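Local coordinates for 16.4 kDa salivary peptide (Culex quinquefasciatus, PDB 7KC8), which is of unknown function but adopts a ricin-type beta-trefoil fold in mosquito saliva and may bind sugars, at residues E44-N48 and D49-R53. Residues are numbered along the deposited sequence; the frame is centred on the assembly and turned at random.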
# COMPACT_ATOMS: atom_id res chain seq x y z
N GLU A 44 -1.30 10.33 -1.49
CA GLU A 44 -1.93 11.47 -2.15
C GLU A 44 -3.43 11.41 -1.95
O GLU A 44 -4.03 10.33 -2.04
CB GLU A 44 -1.62 11.49 -3.65
CG GLU A 44 -0.14 11.45 -3.98
CD GLU A 44 0.11 11.27 -5.47
OE1 GLU A 44 -0.87 11.15 -6.24
OE2 GLU A 44 1.29 11.25 -5.88
N LYS A 45 -4.05 12.55 -1.64
CA LYS A 45 -5.50 12.59 -1.54
C LYS A 45 -6.10 12.35 -2.91
O LYS A 45 -5.55 12.79 -3.93
CB LYS A 45 -5.99 13.94 -0.98
CG LYS A 45 -6.10 13.96 0.56
CD LYS A 45 -7.17 14.95 1.06
CE LYS A 45 -8.57 14.38 0.88
NZ LYS A 45 -9.65 15.42 0.89
N SER A 46 -7.16 11.55 -2.95
CA SER A 46 -7.93 11.28 -4.20
C SER A 46 -9.41 11.28 -3.84
O SER A 46 -9.94 10.24 -3.47
CB SER A 46 -7.53 9.99 -4.85
OG SER A 46 -8.08 9.91 -6.15
N GLY A 47 -10.05 12.44 -3.93
CA GLY A 47 -11.46 12.58 -3.52
C GLY A 47 -11.64 12.44 -2.03
O GLY A 47 -10.96 13.14 -1.29
N ASN A 48 -12.52 11.55 -1.60
CA ASN A 48 -12.74 11.27 -0.15
C ASN A 48 -11.72 10.22 0.28
O ASN A 48 -11.65 9.91 1.47
CB ASN A 48 -14.19 10.84 0.12
CG ASN A 48 -14.58 10.86 1.57
OD1 ASN A 48 -14.07 11.67 2.35
ND2 ASN A 48 -15.47 9.97 1.96
N ASP A 49 -11.03 9.61 -0.69
CA ASP A 49 -10.10 8.49 -0.37
C ASP A 49 -8.66 8.87 -0.75
O ASP A 49 -8.36 10.07 -0.72
CB ASP A 49 -10.56 7.18 -1.02
CG ASP A 49 -11.94 6.75 -0.57
OD1 ASP A 49 -12.10 6.46 0.63
OD2 ASP A 49 -12.85 6.71 -1.42
N TYR A 50 -7.82 7.88 -1.09
CA TYR A 50 -6.39 8.19 -1.32
C TYR A 50 -5.71 7.26 -2.33
O TYR A 50 -6.19 6.15 -2.52
CB TYR A 50 -5.59 8.00 -0.03
CG TYR A 50 -5.98 8.87 1.14
CD1 TYR A 50 -5.45 10.13 1.31
CD2 TYR A 50 -6.90 8.43 2.08
CE1 TYR A 50 -5.80 10.93 2.38
CE2 TYR A 50 -7.28 9.22 3.15
CZ TYR A 50 -6.73 10.48 3.30
OH TYR A 50 -7.09 11.27 4.36
N LYS A 51 -4.64 7.71 -2.98
CA LYS A 51 -3.80 6.92 -3.86
C LYS A 51 -2.41 6.86 -3.24
O LYS A 51 -2.06 7.69 -2.40
CB LYS A 51 -3.76 7.49 -5.28
CG LYS A 51 -5.08 7.24 -6.03
CD LYS A 51 -5.25 8.07 -7.31
CE LYS A 51 -4.41 7.54 -8.45
NZ LYS A 51 -4.98 7.96 -9.77
N ILE A 52 -1.66 5.83 -3.60
CA ILE A 52 -0.40 5.54 -2.93
C ILE A 52 0.62 5.19 -4.00
O ILE A 52 0.31 4.45 -4.94
CB ILE A 52 -0.55 4.39 -1.90
CG1 ILE A 52 -1.55 4.78 -0.80
CG2 ILE A 52 0.81 4.01 -1.29
CD1 ILE A 52 -1.80 3.67 0.25
N ARG A 53 1.82 5.75 -3.89
CA ARG A 53 2.90 5.52 -4.83
C ARG A 53 4.22 5.54 -4.08
O ARG A 53 4.33 6.19 -3.03
CB ARG A 53 2.94 6.59 -5.94
CG ARG A 53 2.93 8.01 -5.39
CD ARG A 53 3.48 9.00 -6.38
NE ARG A 53 4.89 8.80 -6.61
CZ ARG A 53 5.63 9.55 -7.41
NH1 ARG A 53 5.08 10.56 -8.06
NH2 ARG A 53 6.93 9.29 -7.57
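Tyr50 and Lys45 meet near the tip of this hairpin, the tyrosine buried and the lysine exposed. Tyr50 CB lies 3.5 Å from Glu44 O, and that carbonyl oxygen approaches the ring at its edge, near the ring plane. Lys45 CG reaches the same ring obliquely, 3.5 Å from Tyr50 CE1. Ile43 of the first strand, together with Val3 and Val89, also packs against Tyr50. The backbones are joined by two reciprocal pairs of hydrogen bonds. Glu44 and Lys51 form one pair; the bond from Glu44 N to Lys51 O is 2.9 Å long and nearly linear at 176°. Ser46 and Asp49 close the end, with Asp49 N donating to Ser46 O over 3.1 Å in a distinctly bent bond. Ser46 to Asp49 is a type II' beta turn with Gly47 at its first corner, so strands 40-46 and 49-54 make a tight two-residue beta hairpin within the beta-trefoil. The other face, bearing Glu44, Ser46, Asp49 and Lys51, is partly exposed. There the aliphatic part of Lys51 runs alongside Ser46, its CD 3.6 Å from Ser46 OG, before a bend at chi3 (76°) leads the amine away to a cation-pi contact with Tyr60. Packing is closer at the buried Arg53: Glu44, extended beyond CG, lays OE2 against its methylene chain, 3.2 Å from Arg53 CD. The carboxylate and guanidinium planes stand 60° apart, and Glu44 OE2 remains 4.4 Å from Arg53 NE, beyond salt-bridge range. Each group has a stronger partner elsewhere: Glu44 OE1 hydrogen-bonds Tyr60 OH, and Arg53 NH2 hydrogen-bonds Val139 O. The loose solvent side is the turn at Gly47 and Asn48, where Lys45 NZ curls back to Gly47 O in a weak hydrogen bond of 3.4 Å.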